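Local coordinates for putative cell invasion protein with MAC/Perforin domain (Bacteroides thetaiotaomicron VPI-5482, PDB 3KK7) that is a putative cell invasion protein of the membrane-attack complex/perforin family that probably interacts with membranes, though its function is not established, at residues K407-N412 against S468-N473. Sequence-based numbering, arbitrary orientation.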
ATOM      1  N   LYS A 407      17.201  -6.045  -6.914  1.00 29.97           N
ATOM      2  CA  LYS A 407      18.597  -6.339  -7.182  1.00 30.24           C
ATOM      3  C   LYS A 407      19.398  -6.240  -5.890  1.00 30.19           C
ATOM      4  O   LYS A 407      19.576  -5.156  -5.340  1.00 29.88           O
ATOM      5  CB  LYS A 407      19.163  -5.396  -8.262  1.00 30.43           C
ATOM      6  CG  LYS A 407      18.249  -5.242  -9.469  1.00 31.11           C
ATOM      7  CD  LYS A 407      18.971  -5.036 -10.789  1.00 33.18           C
ATOM      8  CE  LYS A 407      17.992  -5.087 -11.969  1.00 34.61           C
ATOM      9  NZ  LYS A 407      18.414  -6.029 -13.052  1.00 37.16           N
ATOM     10  N   LEU A 408      19.865  -7.388  -5.403  1.00 30.43           N
ATOM     11  CA  LEU A 408      20.669  -7.448  -4.191  1.00 30.70           C
ATOM     12  C   LEU A 408      22.144  -7.551  -4.593  1.00 31.10           C
ATOM     13  O   LEU A 408      22.675  -8.639  -4.845  1.00 30.96           O
ATOM     14  CB  LEU A 408      20.220  -8.616  -3.291  1.00 30.98           C
ATOM     15  CG  LEU A 408      18.696  -8.751  -3.067  1.00 31.59           C
ATOM     16  CD1 LEU A 408      18.348  -9.934  -2.150  1.00 32.19           C
ATOM     17  CD2 LEU A 408      18.149  -7.459  -2.501  1.00 30.73           C
ATOM     18  N   ILE A 409      22.782  -6.387  -4.667  1.00 31.74           N
ATOM     19  CA  ILE A 409      24.197  -6.256  -4.998  1.00 32.23           C
ATOM     20  C   ILE A 409      25.022  -6.775  -3.830  1.00 32.53           C
ATOM     21  O   ILE A 409      24.885  -6.271  -2.731  1.00 31.87           O
ATOM     22  CB  ILE A 409      24.588  -4.761  -5.204  1.00 32.20           C
ATOM     23  CG1 ILE A 409      23.664  -4.051  -6.191  1.00 32.80           C
ATOM     24  CG2 ILE A 409      26.002  -4.637  -5.717  1.00 32.23           C
ATOM     25  CD1 ILE A 409      23.824  -2.534  -6.170  1.00 32.71           C
ATOM     26  N   PHE A 410      25.863  -7.782  -4.077  1.00 33.83           N
ATOM     27  CA  PHE A 410      26.819  -8.306  -3.071  1.00 35.03           C
ATOM     28  C   PHE A 410      28.128  -7.519  -3.204  1.00 36.72           C
ATOM     29  O   PHE A 410      29.055  -7.918  -3.914  1.00 36.34           O
ATOM     30  CB  PHE A 410      27.123  -9.776  -3.316  1.00 34.70           C
ATOM     31  CG  PHE A 410      25.946 -10.705  -3.159  1.00 34.64           C
ATOM     32  CD1 PHE A 410      24.672 -10.258  -2.902  1.00 35.16           C
ATOM     33  CD2 PHE A 410      26.131 -12.062  -3.317  1.00 35.04           C
ATOM     34  CE1 PHE A 410      23.614 -11.166  -2.775  1.00 35.44           C
ATOM     35  CE2 PHE A 410      25.079 -12.962  -3.189  1.00 33.92           C
ATOM     36  CZ  PHE A 410      23.827 -12.511  -2.919  1.00 34.51           C
ATOM     37  N   SER A 411      28.195  -6.393  -2.514  1.00 38.93           N
ATOM     38  CA  SER A 411      29.304  -5.457  -2.674  1.00 40.81           C
ATOM     39  C   SER A 411      30.508  -5.821  -1.852  1.00 42.24           C
ATOM     40  O   SER A 411      30.395  -6.554  -0.867  1.00 42.55           O
ATOM     41  CB  SER A 411      28.850  -4.050  -2.303  1.00 41.05           C
ATOM     42  OG  SER A 411      27.739  -4.117  -1.423  1.00 42.65           O
ATOM     43  N   ASN A 412      31.663  -5.294  -2.282  1.00 44.16           N
ATOM     44  CA  ASN A 412      32.946  -5.420  -1.575  1.00 45.63           C
ATOM     45  C   ASN A 412      33.308  -4.027  -1.060  1.00 46.40           C
ATOM     46  O   ASN A 412      33.826  -3.196  -1.814  1.00 46.61           O
ATOM     47  CB  ASN A 412      34.059  -5.960  -2.505  1.00 45.98           C
ATOM     48  CG  ASN A 412      33.663  -7.289  -3.224  1.00 47.76           C
ATOM     49  OD1 ASN A 412      32.473  -7.658  -3.290  1.00 48.04           O
ATOM     50  ND2 ASN A 412      34.674  -8.000  -3.776  1.00 48.42           N
ATOM     51  N   SER A 468      17.767  -1.102  -6.372  1.00 38.74           N
ATOM     52  CA  SER A 468      18.893  -1.931  -5.891  1.00 38.22           C
ATOM     53  C   SER A 468      19.155  -1.826  -4.383  1.00 37.14           C
ATOM     54  O   SER A 468      18.899  -0.803  -3.783  1.00 36.99           O
ATOM     55  CB  SER A 468      20.183  -1.598  -6.647  1.00 38.15           C
ATOM     56  OG  SER A 468      20.991  -0.662  -5.941  1.00 39.73           O
ATOM     57  N   PHE A 469      19.672  -2.896  -3.784  1.00 36.25           N
ATOM     58  CA  PHE A 469      20.182  -2.844  -2.406  1.00 35.77           C
ATOM     59  C   PHE A 469      21.623  -3.350  -2.371  1.00 35.82           C
ATOM     60  O   PHE A 469      21.998  -4.250  -3.138  1.00 35.17           O
ATOM     61  CB  PHE A 469      19.324  -3.691  -1.474  1.00 35.56           C
ATOM     62  CG  PHE A 469      17.878  -3.324  -1.506  1.00 35.29           C
ATOM     63  CD1 PHE A 469      17.061  -3.767  -2.534  1.00 34.93           C
ATOM     64  CD2 PHE A 469      17.338  -2.507  -0.543  1.00 34.67           C
ATOM     65  CE1 PHE A 469      15.736  -3.409  -2.589  1.00 34.03           C
ATOM     66  CE2 PHE A 469      15.992  -2.154  -0.593  1.00 34.71           C
ATOM     67  CZ  PHE A 469      15.201  -2.598  -1.615  1.00 33.24           C
ATOM     68  N   GLN A 470      22.418  -2.751  -1.483  1.00 36.18           N
ATOM     69  CA  GLN A 470      23.800  -3.171  -1.206  1.00 36.12           C
ATOM     70  C   GLN A 470      23.878  -4.019   0.042  1.00 35.55           C
ATOM     71  O   GLN A 470      23.433  -3.593   1.098  1.00 34.57           O
ATOM     72  CB  GLN A 470      24.678  -1.969  -0.927  1.00 36.60           C
ATOM     73  CG  GLN A 470      24.995  -1.090  -2.121  1.00 38.48           C
ATOM     74  CD  GLN A 470      26.285  -0.291  -1.910  1.00 39.93           C
ATOM     75  OE1 GLN A 470      27.060  -0.560  -0.993  1.00 41.44           O
ATOM     76  NE2 GLN A 470      26.524   0.673  -2.771  1.00 41.28           N
ATOM     77  N   ILE A 471      24.444  -5.216  -0.090  1.00 35.75           N
ATOM     78  CA  ILE A 471      24.778  -6.051   1.058  1.00 35.87           C
ATOM     79  C   ILE A 471      26.282  -6.309   1.016  1.00 36.06           C
ATOM     80  O   ILE A 471      26.783  -7.049   0.154  1.00 36.65           O
ATOM     81  CB  ILE A 471      24.046  -7.404   1.077  1.00 35.95           C
ATOM     82  CG1 ILE A 471      22.613  -7.313   0.553  1.00 35.34           C
ATOM     83  CG2 ILE A 471      24.039  -7.962   2.512  1.00 36.41           C
ATOM     84  CD1 ILE A 471      21.996  -8.699   0.321  1.00 34.65           C
ATOM     85  N   ASN A 472      27.004  -5.674   1.936  1.00 36.10           N
ATOM     86  CA  ASN A 472      28.464  -5.824   2.014  1.00 35.73           C
ATOM     87  C   ASN A 472      28.853  -7.165   2.580  1.00 35.64           C
ATOM     88  O   ASN A 472      28.116  -7.738   3.382  1.00 35.74           O
ATOM     89  CB  ASN A 472      29.082  -4.772   2.929  1.00 35.30           C
ATOM     90  CG  ASN A 472      28.895  -3.369   2.425  1.00 35.20           C
ATOM     91  OD1 ASN A 472      28.930  -3.116   1.216  1.00 36.70           O
ATOM     92  ND2 ASN A 472      28.731  -2.429   3.353  1.00 33.51           N
ATOM     93  N   ASN A 473      30.029  -7.643   2.180  1.00 35.61           N
ATOM     94  CA  ASN A 473      30.617  -8.838   2.770  1.00 35.41           C
ATOM     95  C   ASN A 473      29.670 -10.035   2.778  1.00 35.00           C
ATOM     96  O   ASN A 473      29.579 -10.747   3.787  1.00 35.08           O
ATOM     97  CB  ASN A 473      31.061  -8.532   4.201  1.00 35.52           C
ATOM     98  CG  ASN A 473      31.893  -7.280   4.289  1.00 36.98           C
ATOM     99  OD1 ASN A 473      32.673  -6.989   3.386  1.00 41.32           O
ATOM    100  ND2 ASN A 473      31.741  -6.529   5.373  1.00 37.86           N
TER
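Strands 407-411 and 468-472 pair in parallel, their short axes 4.7 Å apart at closest approach and turned 32° against each other. In the staggered parallel pattern, Ile409 bonds through N-H and C=O to the residues flanking Gln470, Phe469 to those flanking Leu408. Phe469 N reaches Lys407 O at 2.7 Å, almost straight (170°), Ile409 N returns to Phe469 O, and Ile471 N meets Ile409 O at 2.9 Å. Beyond it Ser411 N gives Ile471 O a weak, bent bond, and Asn473 N closes the pairing on Ser411 O at 3.3 Å. Ser468 CA adds a CA-H...O contact to Lys407 O.

Apolar contacts fill the face carrying Leu408, Phe469, Phe410 and Ile471. Leu408 and Phe469, both with CG anti to the carbonyl carbon (chi1 -47° in Leu408), point the same way side by side, CD2 of the leucine 3.8 Å from CD1 of the ring; Ile471 CD1 reaches Leu408 CB at 4.0 Å and also approaches the Phe410 ring.

On the other face, Ile409 CD1 lies against Ser468 OG, while Ser411 OG donates to Asn472 OD1 at 3.1 Å, from above the carbonyl plane.

Within the D2 region, strand 407-411 lies between strand 468-472 and antiparallel strand 392-401 of a mixed sheet. Met382 of strand 376-386 touches Ile409, Ser411 and Gln470, and Ile459 touches Ile409 and Ser468. Lys407 extends to a salt bridge with Glu378 on strand 376-386.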